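Side-chain contact in SmhA (Serratia marcescens, PDB 7A27), which is one component of Smh, a tripartite alpha-pore-forming toxin of this bacterium, captured here in its soluble form: residues Q44-G49 with N271-V276. Sequence-based numbering, arbitrary orientation.
Sequences QSMDPG and NALLSV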
ATOM      1  N   GLN A  44      33.822  -4.945   7.906  1.00 92.91           N
ATOM      2  CA  GLN A  44      34.287  -4.287   9.153  1.00 95.36           C
ATOM      3  C   GLN A  44      35.712  -3.768   8.913  1.00 98.08           C
ATOM      4  O   GLN A  44      36.523  -3.765   9.855  1.00101.14           O
ATOM      5  CB  GLN A  44      34.208  -5.278  10.313  1.00 96.75           C
ATOM      6  CG  GLN A  44      32.798  -5.646  10.725  1.00 95.34           C
ATOM      7  CD  GLN A  44      32.776  -6.890  11.581  1.00 96.85           C
ATOM      8  OE1 GLN A  44      33.763  -7.615  11.668  1.00 97.08           O
ATOM      9  NE2 GLN A  44      31.642  -7.155  12.214  1.00 96.06           N
ATOM     10  N   SER A  45      35.996  -3.355   7.681  1.00 99.04           N
ATOM     11  CA  SER A  45      37.304  -2.815   7.235  1.00102.75           C
ATOM     12  C   SER A  45      37.113  -1.372   6.746  1.00101.91           C
ATOM     13  O   SER A  45      37.897  -0.924   5.901  1.00103.01           O
ATOM     14  CB  SER A  45      37.911  -3.722   6.172  1.00103.98           C
ATOM     15  OG  SER A  45      36.945  -4.065   5.184  1.00101.23           O
ATOM     16  N   MET A  46      36.111  -0.670   7.285  1.00102.28           N
ATOM     17  CA  MET A  46      35.740   0.726   6.910  1.00101.63           C
ATOM     18  C   MET A  46      35.432   1.539   8.175  1.00102.08           C
ATOM     19  O   MET A  46      35.505   0.952   9.269  1.00103.54           O
ATOM     20  CB  MET A  46      34.542   0.704   5.965  1.00 99.85           C
ATOM     21  CG  MET A  46      34.805  -0.227   4.809  1.00100.33           C
ATOM     22  SD  MET A  46      33.862   0.158   3.344  1.00100.49           S
ATOM     23  CE  MET A  46      35.116  -0.151   2.095  1.00101.70           C
ATOM     24  N   ASP A  47      35.130   2.835   8.047  1.00100.94           N
ATOM     25  CA  ASP A  47      34.939   3.726   9.226  1.00101.97           C
ATOM     26  C   ASP A  47      34.152   2.954  10.290  1.00101.87           C
ATOM     27  O   ASP A  47      32.996   2.602  10.057  1.00 99.08           O
ATOM     28  CB  ASP A  47      34.285   5.065   8.852  1.00100.04           C
ATOM     29  CG  ASP A  47      34.188   6.033  10.027  1.00101.42           C
ATOM     30  OD1 ASP A  47      35.081   5.990  10.907  1.00104.27           O
ATOM     31  OD2 ASP A  47      33.208   6.802  10.079  1.00 98.97           O
ATOM     32  N   PRO A  48      34.750   2.620  11.464  1.00103.14           N
ATOM     33  CA  PRO A  48      34.020   1.893  12.505  1.00103.53           C
ATOM     34  C   PRO A  48      32.727   2.619  12.934  1.00102.12           C
ATOM     35  O   PRO A  48      31.699   1.963  13.041  1.00100.84           O
ATOM     36  CB  PRO A  48      35.015   1.803  13.679  1.00105.99           C
ATOM     37  CG  PRO A  48      36.381   2.017  13.054  1.00106.77           C
ATOM     38  CD  PRO A  48      36.141   2.905  11.851  1.00104.63           C
ATOM     39  N   GLY A  49      32.812   3.943  13.129  1.00101.93           N
ATOM     40  CA  GLY A  49      31.722   4.819  13.614  1.00 99.95           C
ATOM     41  C   GLY A  49      30.512   4.865  12.686  1.00 96.32           C
ATOM     42  O   GLY A  49      29.382   4.842  13.211  1.00 94.13           O
ATOM     43  N   ASN A 271      34.737   7.672  -1.673  1.00 91.11           N
ATOM     44  CA  ASN A 271      33.725   7.533  -0.585  1.00 90.38           C
ATOM     45  C   ASN A 271      32.817   6.327  -0.878  1.00 89.25           C
ATOM     46  O   ASN A 271      31.723   6.516  -1.427  1.00 89.06           O
ATOM     47  CB  ASN A 271      32.883   8.803  -0.409  1.00 89.51           C
ATOM     48  CG  ASN A 271      33.712  10.064  -0.383  1.00 91.06           C
ATOM     49  OD1 ASN A 271      34.379  10.390  -1.363  1.00 91.85           O
ATOM     50  ND2 ASN A 271      33.642  10.787   0.719  1.00 92.49           N
ATOM     51  N   ALA A 272      33.264   5.124  -0.509  1.00 88.94           N
ATOM     52  CA  ALA A 272      32.576   3.831  -0.724  1.00 86.30           C
ATOM     53  C   ALA A 272      31.473   3.634   0.318  1.00 85.45           C
ATOM     54  O   ALA A 272      30.361   3.210  -0.048  1.00 83.08           O
ATOM     55  CB  ALA A 272      33.607   2.742  -0.621  1.00 87.03           C
ATOM     56  N   LEU A 273      31.772   3.949   1.577  1.00 86.76           N
ATOM     57  CA  LEU A 273      30.834   3.715   2.695  1.00 86.39           C
ATOM     58  C   LEU A 273      29.651   4.680   2.582  1.00 84.75           C
ATOM     59  O   LEU A 273      28.538   4.277   2.950  1.00 82.81           O
ATOM     60  CB  LEU A 273      31.584   3.848   4.023  1.00 88.56           C
ATOM     61  CG  LEU A 273      30.878   3.232   5.235  1.00 88.80           C
ATOM     62  CD1 LEU A 273      30.429   1.804   4.957  1.00 87.32           C
ATOM     63  CD2 LEU A 273      31.788   3.246   6.448  1.00 91.99           C
ATOM     64  N   LEU A 274      29.870   5.904   2.088  1.00 84.62           N
ATOM     65  CA  LEU A 274      28.771   6.889   1.893  1.00 82.52           C
ATOM     66  C   LEU A 274      27.856   6.366   0.785  1.00 80.30           C
ATOM     67  O   LEU A 274      26.631   6.453   0.961  1.00 77.38           O
ATOM     68  CB  LEU A 274      29.342   8.260   1.540  1.00 84.42           C
ATOM     69  CG  LEU A 274      28.316   9.333   1.174  1.00 85.03           C
ATOM     70  CD1 LEU A 274      27.419   9.682   2.363  1.00 85.66           C
ATOM     71  CD2 LEU A 274      29.027  10.588   0.671  1.00 86.29           C
ATOM     72  N   SER A 275      28.437   5.844  -0.305  1.00 80.68           N
ATOM     73  CA  SER A 275      27.707   5.222  -1.442  1.00 79.43           C
ATOM     74  C   SER A 275      26.702   4.198  -0.887  1.00 79.23           C
ATOM     75  O   SER A 275      25.523   4.226  -1.295  1.00 78.22           O
ATOM     76  CB  SER A 275      28.663   4.586  -2.424  1.00 79.81           C
ATOM     77  OG  SER A 275      29.618   5.530  -2.905  1.00 80.00           O
ATOM     78  N   VAL A 276      27.152   3.344   0.041  1.00 79.28           N
ATOM     79  CA  VAL A 276      26.303   2.300   0.690  1.00 77.37           C
ATOM     80  C   VAL A 276      25.163   3.003   1.440  1.00 75.17           C
ATOM     81  O   VAL A 276      24.001   2.721   1.139  1.00 72.66           O
ATOM     82  CB  VAL A 276      27.122   1.389   1.623  1.00 79.15           C
ATOM     83  CG1 VAL A 276      26.219   0.448   2.410  1.00 79.15           C
ATOM     84  CG2 VAL A 276      28.176   0.593   0.872  1.00 80.46           C
TER
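Leu273 reaches from the first turn of helix 272-299 into the loop that leads into helix 48-96, and its CD2 methyl makes the closest approaches. CD2 lies 3.8 Å from CB of Met46 and 3.7 Å from the backbone N of Asp47, so one methyl packs against two successive residues. Met46 and Leu273 extend in opposite directions and pass alongside each other. Met46 CG sits beside the backbone N and anti to the carbonyl carbon (chi1 -52°), and the chain, bent at chi3, carries the thioether toward helix 272-299, bringing SD within 4.1 Å of Leu273 CD1 and CE within 4.2 Å of Ala272 CB.

This apolar patch, centred on the buried Leu273, gives way to solvent at Asp47. Asp47 adds its CB, 3.9 Å from Leu273 CD2, while its carboxylate takes no part across the contact; at the N-cap position, OD2 accepts a weak hydrogen bond from Leu50 N. On the other segment, Ser275 OG bonds Asn271 O at 2.8 Å, four residues back.

The contact thus joins two helix starts at one end of the elongated bundle, its centre about 33 Å from that of the chain, where Leu273 also meets Leu50, Thr51 and Ile54 of helix 48-96, and Met46 touches Leu207, just past strand 198-206.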